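Local coordinates for HepC.19480.a.B1 (Helicobacter pylori, PDB 6MTZ), which is of unknown function but is probably a phosphoesterase of the DHH-DHHA1 type, hydrolysing phosphoester bonds, at residues D20-Q25 with E192-K197; K172-M177 with K199-V204; M317-G322 with E350-A355. One frame throughout, in Å; residues are numbered along the deposited sequence.

Contact 1. Residues D20-Q25 with E192-K197; sequences DGYACQ and ENRDYK
Tyr22 sets its CG anti to its own carbonyl carbon, beside the backbone N (chi1 -84°), on the side of its helix that faces helix 190-203. Arg194 sets its CG anti to its backbone N (chi1 178°), where it meets the ring at the edge, near its plane, CG lying 3.9 Å from Tyr22 CE1. Lys197 takes the face instead: its CD sits over the ring, offset toward the rim, 3.8 Å from the centroid of Tyr22, a CH-pi contact made by the aliphatic part of the lysine. Lys197 NZ beyond it is hydrogen-bonded to Ser181 OG.

At the far end of the ring a water joins the helices. Tyr22 OH donates to it over 2.8 Å, and the water in turn donates to Asn193 OD1, also at 2.8 Å, while Asn193 ND2 goes to the carbonyl of Leu184. Gln25 OE1 approaches the guanidinium of Arg194 at its edge, 3.6 Å from NE, with amide and guanidinium planes almost perpendicular. Asn39 binds both side chains, and Asp190 and Asp191 form salt bridges with the guanidinium.

The two helix axes run almost perpendicular, at 88° and 10.7 Å apart. Helix 19-29 follows strand 10-15 in the parallel sheet of what is probably the DHH domain; its Cys24 packs against that strand and helix 125-136, while Gln25 and Arg194 both touch strand 35-39 at the sheet's border.

Contact 2. Residues K172-M177 with K199-V204; sequences KVCMRM and KLLEEV
Met177 and Cys174 carry the sulfur contacts that join helix 168-180 to helix 190-203, and these two side chains make up the whole of one side of the interface. Met177 leaves its backbone with CG anti to N (chi1 177°), then folds at its next two torsions; the last of them (chi3 -77°) swings CE to the backbone of the facing helix. Its SD lies 3.7 Å from Leu200 CB, with Leu200 CD1 only slightly farther. Cys174 SG rests 3.5 Å from Val204 CG2. A looser contact, at 4.2 Å, runs from Cys174 SG to Leu201 CD1.

The methyl group of Met177 makes the remaining contacts. Met177 CE lies 3.6 Å from Leu201 N and 4.0 Å from Leu201 CB, so it packs chiefly against the main chain of Leu201, with CB a little farther.

The helix segments are nearly antiparallel (170°), their axes 10.8 Å apart. Leu201 has a further apolar partner in helix 19-29, where it meets Leu19, Ala23 and Leu26, and Tyr217 of helix 213-228 both touches Met177 and Val204 and bonds to the carbonyl of Leu200.

No hydrogen bond or salt bridge spans the two segments, and every residue that touches is buried. The pairing of this antiparallel helical hairpin therefore rests here on shape and van der Waals contact, with thioether and thiol sulfurs acting as apolar surface.

Contact 3. Residues M317-G322 with E350-A355; sequences MCFNGG and EIFNNA
Phe319 and Phe352 meet at the inner, more tightly packed part of this contact. Phe319 CZ comes within 3.6 Å of Phe352 CE1, the side chains crossing at about a right angle and the ring planes inclined at 55°, neither stacked nor edge-to-face. Cys318 builds on this pair from two directions. Its CB covers the centre of one face of the neighbouring Phe319 ring, 3.6 Å above the plane, whereas its SG, anti to the carbonyl carbon (chi1 -63°), reaches the edge of the Phe352 ring, 3.9 Å from CE1, in a sulfur-aromatic contact. Both rings are buried, and both also touch Leu314 and Ile293, which ties them to helix 311-318 and to the mixed sheet.

Toward the outside the partners become smaller and more exposed. Ile351 crosses the Phe319 side chain at a slant, its CG2 3.7 Å from Cys318 CB and its CD1 4.0 Å from Phe319 CE1 at the ring edge. The last residue of the chain, Ala355, is exposed, yet its CB still sits 3.8 Å from Cys318 SG; one oxygen of its terminal carboxylate accepts a hydrogen bond from Gln262.

Phe319 is where the chain leaves helical geometry, and Asn320 follows with a positive phi before Gly321 and Gly322, the first glycines of a GGGH sequence. The contact joins helix 341-353 to the end of helix 311-318, just before that motif, which is characteristic of the DHHA1 domain and in relatives contributes to substrate binding.

Contacts 1 and 2 belong to the same body of the protein, their centres 10 Å apart, and share helix 190-203: 192-197 meets helix 19-29 in contact 1, and 199-204 meets helix 168-180 in contact 2, with Leu201 reaching both helices. They touch where Ala23 CB meets Leu201 CD2 at 3.9 Å. Both are buried, but contact 1, beside the parallel sheet, is rich in polar groups and a bridging water, while contact 2, among helices, is purely apolar. Contact 3 stands apart in the C-terminal domain, about 24 Å from contact 1 between nearest atoms and across the chain's centre from contact 2. Only partly buried, it combines a buried aromatic pair with an exposed chain end that rests on a cysteine.

Contact 1. Residues D20-Q25 with E192-K197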
loop_
_atom_site.group_PDB
_atom_site.type_symbol
_atom_site.label_atom_id
_atom_site.label_comp_id
_atom_site.label_asym_id
_atom_site.label_seq_id
_atom_site.Cartn_x
_atom_site.Cartn_y
_atom_site.Cartn_z
ATOM N N ASP A 20 5.121 9.098 -7.711
ATOM C CA ASP A 20 5.565 8.436 -8.939
ATOM C C ASP A 20 5.164 6.966 -8.919
ATOM O O ASP A 20 4.617 6.438 -9.897
ATOM C CB ASP A 20 7.091 8.595 -9.097
ATOM C CG ASP A 20 7.594 8.307 -10.528
ATOM O OD1 ASP A 20 6.779 8.147 -11.453
ATOM O OD2 ASP A 20 8.833 8.248 -10.727
ATOM N N GLY A 21 5.384 6.296 -7.780
ATOM C CA GLY A 21 5.077 4.878 -7.698
ATOM C C GLY A 21 3.608 4.559 -7.911
ATOM O O GLY A 21 3.270 3.591 -8.599
ATOM N N TYR A 22 2.706 5.343 -7.299
ATOM C CA TYR A 22 1.288 5.040 -7.466
ATOM C C TYR A 22 0.735 5.548 -8.797
ATOM O O TYR A 22 -0.166 4.927 -9.359
ATOM C CB TYR A 22 0.458 5.611 -6.303
ATOM C CG TYR A 22 0.422 4.712 -5.093
ATOM C CD1 TYR A 22 -0.304 3.529 -5.106
ATOM C CD2 TYR A 22 1.118 5.034 -3.938
ATOM C CE1 TYR A 22 -0.331 2.698 -4.008
ATOM C CE2 TYR A 22 1.095 4.203 -2.827
ATOM C CZ TYR A 22 0.373 3.041 -2.869
ATOM O OH TYR A 22 0.342 2.220 -1.761
ATOM N N ALA A 23 1.239 6.674 -9.302
ATOM C CA ALA A 23 0.819 7.146 -10.623
ATOM C C ALA A 23 1.116 6.124 -11.728
ATOM O O ALA A 23 0.368 6.036 -12.715
ATOM C CB ALA A 23 1.504 8.481 -10.919
ATOM N N CYS A 24 2.203 5.354 -11.598
ATOM C CA CYS A 24 2.446 4.269 -12.550
ATOM C C CYS A 24 1.233 3.360 -12.641
ATOM O O CYS A 24 0.878 2.886 -13.721
ATOM C CB CYS A 24 3.682 3.458 -12.136
ATOM S SG CYS A 24 5.228 4.360 -12.340
ATOM N N GLN A 25 0.587 3.100 -11.509
ATOM C CA GLN A 25 -0.520 2.158 -11.472
ATOM C C GLN A 25 -1.845 2.789 -11.871
ATOM O O GLN A 25 -2.717 2.087 -12.394
ATOM C CB GLN A 25 -0.614 1.550 -10.078
ATOM C CG GLN A 25 0.588 0.672 -9.785
ATOM C CD GLN A 25 0.642 0.201 -8.357
ATOM O OE1 GLN A 25 0.289 0.933 -7.428
ATOM N NE2 GLN A 25 1.101 -1.026 -8.167
ATOM N N GLU A 192 -7.540 -1.416 -0.551
ATOM C CA GLU A 192 -8.354 -0.238 -0.262
ATOM C C GLU A 192 -7.477 0.988 -0.096
ATOM O O GLU A 192 -7.900 2.106 -0.420
ATOM C CB GLU A 192 -9.207 -0.464 0.986
ATOM C CG GLU A 192 -10.269 -1.565 0.830
ATOM C CD GLU A 192 -9.719 -2.966 1.082
ATOM O OE1 GLU A 192 -8.498 -3.089 1.309
ATOM O OE2 GLU A 192 -10.511 -3.940 1.057
ATOM N N ASN A 193 -6.245 0.791 0.379
ATOM C CA ASN A 193 -5.291 1.889 0.438
ATOM C C ASN A 193 -4.947 2.374 -0.965
ATOM O O ASN A 193 -4.924 3.582 -1.224
ATOM C CB ASN A 193 -4.045 1.431 1.195
ATOM C CG ASN A 193 -2.928 2.450 1.163
ATOM O OD1 ASN A 193 -2.087 2.432 0.273
ATOM N ND2 ASN A 193 -2.896 3.326 2.159
ATOM N N ARG A 194 -4.719 1.443 -1.894
ATOM C CA ARG A 194 -4.356 1.828 -3.253
ATOM C C ARG A 194 -5.523 2.496 -3.965
ATOM O O ARG A 194 -5.341 3.524 -4.626
ATOM C CB ARG A 194 -3.882 0.609 -4.034
ATOM C CG ARG A 194 -3.509 0.890 -5.494
ATOM C CD ARG A 194 -3.021 -0.402 -6.213
ATOM N NE ARG A 194 -1.992 -1.099 -5.449
ATOM C CZ ARG A 194 -2.188 -2.174 -4.685
ATOM N NH1 ARG A 194 -3.401 -2.719 -4.561
ATOM N NH2 ARG A 194 -1.155 -2.703 -4.034
ATOM N N ASP A 195 -6.731 1.941 -3.818
ATOM C CA ASP A 195 -7.907 2.526 -4.454
ATOM C C ASP A 195 -8.136 3.955 -3.987
ATOM O O ASP A 195 -8.470 4.842 -4.785
ATOM C CB ASP A 195 -9.144 1.680 -4.141
ATOM C CG ASP A 195 -9.127 0.330 -4.831
ATOM O OD1 ASP A 195 -8.208 0.064 -5.636
ATOM O OD2 ASP A 195 -10.041 -0.471 -4.567
ATOM N N TYR A 196 -7.981 4.186 -2.686
ATOM C CA TYR A 196 -8.149 5.513 -2.104
ATOM C C TYR A 196 -7.170 6.522 -2.711
ATOM O O TYR A 196 -7.577 7.585 -3.193
ATOM C CB TYR A 196 -7.964 5.380 -0.596
ATOM C CG TYR A 196 -7.948 6.628 0.246
ATOM C CD1 TYR A 196 -8.933 7.608 0.138
ATOM C CD2 TYR A 196 -6.984 6.770 1.226
ATOM C CE1 TYR A 196 -8.901 8.732 0.970
ATOM C CE2 TYR A 196 -6.941 7.858 2.041
ATOM C CZ TYR A 196 -7.887 8.842 1.919
ATOM O OH TYR A 196 -7.786 9.908 2.793
ATOM N N LYS A 197 -5.869 6.218 -2.663
ATOM C CA LYS A 197 -4.877 7.123 -3.232
ATOM C C LYS A 197 -5.136 7.334 -4.711
ATOM O O LYS A 197 -5.083 8.468 -5.196
ATOM C CB LYS A 197 -3.447 6.593 -3.023
ATOM C CG LYS A 197 -3.000 6.505 -1.559
ATOM C CD LYS A 197 -1.592 5.949 -1.433
ATOM C CE LYS A 197 -1.107 5.836 0.001
ATOM N NZ LYS A 197 -1.074 7.113 0.719
HETATM O O HOH W 1 -1.551 0.216 -1.285
#

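Contact 2. Residues K172-M177 with K199-V204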
loop_
_atom_site.group_PDB
_atom_site.type_symbol
_atom_site.label_atom_id
_atom_site.label_comp_id
_atom_site.label_asym_id
_atom_site.label_seq_id
_atom_site.Cartn_x
_atom_site.Cartn_y
_atom_site.Cartn_z
ATOM N N LYS A 172 3.561 19.301 -6.800
ATOM C CA LYS A 172 4.027 19.317 -5.415
ATOM C C LYS A 172 2.873 19.051 -4.454
ATOM O O LYS A 172 3.022 18.307 -3.474
ATOM C CB LYS A 172 4.711 20.654 -5.116
ATOM C CG LYS A 172 6.137 20.740 -5.699
ATOM C CD LYS A 172 6.614 22.172 -5.943
ATOM C CE LYS A 172 6.410 23.080 -4.756
ATOM N NZ LYS A 172 7.075 24.419 -4.965
ATOM N N VAL A 173 1.700 19.622 -4.745
ATOM C CA VAL A 173 0.520 19.336 -3.938
ATOM C C VAL A 173 0.191 17.850 -3.987
ATOM O O VAL A 173 -0.142 17.237 -2.961
ATOM C CB VAL A 173 -0.674 20.191 -4.402
ATOM C CG1 VAL A 173 -1.923 19.841 -3.575
ATOM C CG2 VAL A 173 -0.361 21.665 -4.266
ATOM N N CYS A 174 0.310 17.237 -5.172
ATOM C CA CYS A 174 -0.018 15.822 -5.308
ATOM C C CYS A 174 0.999 14.943 -4.588
ATOM O O CYS A 174 0.633 13.925 -3.997
ATOM C CB CYS A 174 -0.113 15.436 -6.781
ATOM S SG CYS A 174 -1.526 16.151 -7.638
ATOM N N MET A 175 2.275 15.318 -4.625
ATOM C CA MET A 175 3.297 14.550 -3.927
ATOM C C MET A 175 3.011 14.507 -2.426
ATOM O O MET A 175 3.005 13.436 -1.803
ATOM C CB MET A 175 4.664 15.169 -4.211
ATOM C CG MET A 175 5.854 14.354 -3.799
ATOM S SD MET A 175 7.363 15.169 -4.420
ATOM C CE MET A 175 7.533 16.540 -3.283
ATOM N N ARG A 176 2.769 15.671 -1.826
ATOM C CA ARG A 176 2.366 15.688 -0.424
ATOM C C ARG A 176 1.052 14.934 -0.219
ATOM O O ARG A 176 0.869 14.266 0.802
ATOM C CB ARG A 176 2.250 17.129 0.070
ATOM C CG ARG A 176 1.720 17.280 1.509
ATOM C CD ARG A 176 1.961 18.703 2.020
ATOM N NE ARG A 176 1.556 19.642 0.982
ATOM C CZ ARG A 176 0.321 20.115 0.849
ATOM N NH1 ARG A 176 -0.614 19.763 1.723
ATOM N NH2 ARG A 176 0.029 20.945 -0.149
ATOM N N MET A 177 0.115 15.038 -1.172
ATOM C CA MET A 177 -1.143 14.308 -1.022
ATOM C C MET A 177 -0.895 12.814 -0.842
ATOM O O MET A 177 -1.527 12.166 0.007
ATOM C CB MET A 177 -2.055 14.543 -2.225
ATOM C CG MET A 177 -3.385 13.741 -2.167
ATOM S SD MET A 177 -3.319 12.038 -2.775
ATOM C CE MET A 177 -3.313 12.352 -4.544
ATOM N N LYS A 199 -7.955 7.043 -6.376
ATOM C CA LYS A 199 -9.127 7.899 -6.534
ATOM C C LYS A 199 -8.744 9.362 -6.347
ATOM O O LYS A 199 -9.095 10.217 -7.165
ATOM C CB LYS A 199 -10.225 7.511 -5.539
ATOM N N LEU A 200 -8.014 9.667 -5.271
ATOM C CA LEU A 200 -7.615 11.051 -5.007
ATOM C C LEU A 200 -6.770 11.616 -6.143
ATOM O O LEU A 200 -6.929 12.782 -6.529
ATOM C CB LEU A 200 -6.825 11.139 -3.688
ATOM C CG LEU A 200 -7.594 10.786 -2.407
ATOM C CD1 LEU A 200 -6.650 10.639 -1.239
ATOM C CD2 LEU A 200 -8.627 11.870 -2.105
ATOM N N LEU A 201 -5.832 10.824 -6.660
ATOM C CA LEU A 201 -4.956 11.327 -7.714
ATOM C C LEU A 201 -5.741 11.560 -8.993
ATOM O O LEU A 201 -5.612 12.615 -9.624
ATOM C CB LEU A 201 -3.795 10.353 -7.944
ATOM C CG LEU A 201 -2.824 10.791 -9.034
ATOM C CD1 LEU A 201 -2.225 12.122 -8.634
ATOM C CD2 LEU A 201 -1.741 9.725 -9.255
ATOM N N GLU A 202 -6.596 10.602 -9.372
ATOM C CA GLU A 202 -7.415 10.791 -10.573
ATOM C C GLU A 202 -8.288 12.045 -10.492
ATOM O O GLU A 202 -8.537 12.687 -11.520
ATOM C CB GLU A 202 -8.297 9.559 -10.837
ATOM C CG GLU A 202 -9.150 9.722 -12.112
ATOM C CD GLU A 202 -9.819 8.445 -12.602
ATOM O OE1 GLU A 202 -9.438 7.329 -12.165
ATOM O OE2 GLU A 202 -10.732 8.571 -13.444
ATOM N N GLU A 203 -8.754 12.427 -9.293
ATOM C CA GLU A 203 -9.600 13.625 -9.196
ATOM C C GLU A 203 -8.863 14.888 -9.624
ATOM O O GLU A 203 -9.504 15.887 -9.970
ATOM C CB GLU A 203 -10.157 13.813 -7.762
ATOM C CG GLU A 203 -11.576 13.244 -7.564
ATOM C CD GLU A 203 -11.895 12.867 -6.109
ATOM O OE1 GLU A 203 -13.010 12.364 -5.846
ATOM O OE2 GLU A 203 -11.030 13.052 -5.230
ATOM N N VAL A 204 -7.531 14.874 -9.629
ATOM C CA VAL A 204 -6.785 16.025 -10.134
ATOM C C VAL A 204 -7.184 16.372 -11.565
ATOM O O VAL A 204 -7.005 17.517 -11.998
ATOM C CB VAL A 204 -5.266 15.740 -10.012
ATOM C CG1 VAL A 204 -4.437 16.775 -10.705
ATOM C CG2 VAL A 204 -4.878 15.687 -8.569
#

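Contact 3. Residues M317-G322 with E350-A355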
loop_
_atom_site.group_PDB
_atom_site.type_symbol
_atom_site.label_atom_id
_atom_site.label_comp_id
_atom_site.label_asym_id
_atom_site.label_seq_id
_atom_site.Cartn_x
_atom_site.Cartn_y
_atom_site.Cartn_z
ATOM N N MET A 317 2.298 -10.266 31.666
ATOM C CA MET A 317 2.489 -11.708 31.597
ATOM C C MET A 317 3.172 -12.111 30.300
ATOM O O MET A 317 3.904 -13.107 30.273
ATOM C CB MET A 317 1.148 -12.430 31.729
ATOM N N CYS A 318 2.972 -11.335 29.234
ATOM C CA CYS A 318 3.363 -11.737 27.894
ATOM C C CYS A 318 4.401 -10.846 27.236
ATOM O O CYS A 318 5.197 -11.349 26.442
ATOM C CB CYS A 318 2.127 -11.791 26.988
ATOM S SG CYS A 318 0.913 -13.012 27.510
ATOM N N PHE A 319 4.415 -9.543 27.518
ATOM C CA PHE A 319 5.229 -8.623 26.726
ATOM C C PHE A 319 6.096 -7.718 27.595
ATOM O O PHE A 319 6.438 -6.609 27.173
ATOM C CB PHE A 319 4.348 -7.777 25.800
ATOM C CG PHE A 319 3.335 -8.579 25.020
ATOM C CD1 PHE A 319 3.743 -9.517 24.083
ATOM C CD2 PHE A 319 1.979 -8.399 25.230
ATOM C CE1 PHE A 319 2.809 -10.257 23.367
ATOM C CE2 PHE A 319 1.044 -9.136 24.515
ATOM C CZ PHE A 319 1.456 -10.061 23.585
ATOM N N ASN A 320 6.456 -8.165 28.804
ATOM C CA ASN A 320 7.329 -7.394 29.700
ATOM C C ASN A 320 6.893 -5.930 29.793
ATOM O O ASN A 320 7.719 -5.016 29.836
ATOM C CB ASN A 320 8.792 -7.483 29.252
ATOM C CG ASN A 320 9.440 -8.797 29.627
ATOM O OD1 ASN A 320 9.418 -9.208 30.791
ATOM N ND2 ASN A 320 10.017 -9.472 28.637
ATOM N N GLY A 321 5.582 -5.700 29.797
ATOM C CA GLY A 321 5.077 -4.343 29.740
ATOM C C GLY A 321 4.062 -4.008 30.814
ATOM O O GLY A 321 3.940 -4.729 31.809
ATOM N N GLY A 322 3.325 -2.923 30.615
ATOM C CA GLY A 322 2.378 -2.472 31.616
ATOM C C GLY A 322 1.551 -1.321 31.094
ATOM O O GLY A 322 1.581 -1.000 29.902
ATOM N N GLU A 350 2.186 -18.201 19.643
ATOM C CA GLU A 350 3.171 -18.923 20.442
ATOM C C GLU A 350 3.272 -18.328 21.841
ATOM O O GLU A 350 3.240 -19.055 22.839
ATOM C CB GLU A 350 4.532 -18.918 19.745
ATOM N N ILE A 351 3.356 -16.998 21.936
ATOM C CA ILE A 351 3.409 -16.347 23.247
ATOM C C ILE A 351 2.136 -16.632 24.043
ATOM O O ILE A 351 2.189 -16.995 25.225
ATOM C CB ILE A 351 3.636 -14.833 23.084
ATOM C CG1 ILE A 351 4.999 -14.562 22.445
ATOM C CG2 ILE A 351 3.514 -14.138 24.439
ATOM C CD1 ILE A 351 5.247 -13.112 22.101
ATOM N N PHE A 352 0.970 -16.457 23.411
ATOM C CA PHE A 352 -0.294 -16.650 24.123
ATOM C C PHE A 352 -0.511 -18.106 24.522
ATOM O O PHE A 352 -1.206 -18.384 25.506
ATOM C CB PHE A 352 -1.464 -16.156 23.263
ATOM C CG PHE A 352 -1.662 -14.660 23.293
ATOM C CD1 PHE A 352 -0.938 -13.864 24.171
ATOM C CD2 PHE A 352 -2.591 -14.053 22.464
ATOM C CE1 PHE A 352 -1.126 -12.489 24.217
ATOM C CE2 PHE A 352 -2.790 -12.664 22.497
ATOM C CZ PHE A 352 -2.056 -11.886 23.371
ATOM N N ASN A 353 0.094 -19.048 23.796
ATOM C CA ASN A 353 -0.219 -20.455 24.020
ATOM C C ASN A 353 0.180 -20.910 25.420
ATOM O O ASN A 353 -0.540 -21.695 26.050
ATOM C CB ASN A 353 0.463 -21.322 22.967
ATOM C CG ASN A 353 0.196 -22.793 23.176
ATOM O OD1 ASN A 353 0.983 -23.496 23.809
ATOM N ND2 ASN A 353 -0.933 -23.267 22.661
ATOM N N ASN A 354 1.319 -20.431 25.928
ATOM C CA ASN A 354 1.760 -20.773 27.277
ATOM C C ASN A 354 1.200 -19.846 28.343
ATOM O O ASN A 354 1.422 -20.091 29.535
ATOM C CB ASN A 354 3.291 -20.749 27.373
ATOM C CG ASN A 354 3.930 -21.868 26.608
ATOM O OD1 ASN A 354 3.842 -23.030 27.007
ATOM N ND2 ASN A 354 4.576 -21.534 25.493
ATOM N N ALA A 355 0.489 -18.799 27.950
ATOM C CA ALA A 355 0.081 -17.757 28.881
ATOM C C ALA A 355 -1.006 -18.229 29.842
ATOM O O ALA A 355 -1.490 -17.448 30.659
ATOM C CB ALA A 355 -0.385 -16.531 28.114
ATOM O OXT ALA A 355 -1.413 -19.392 29.839
#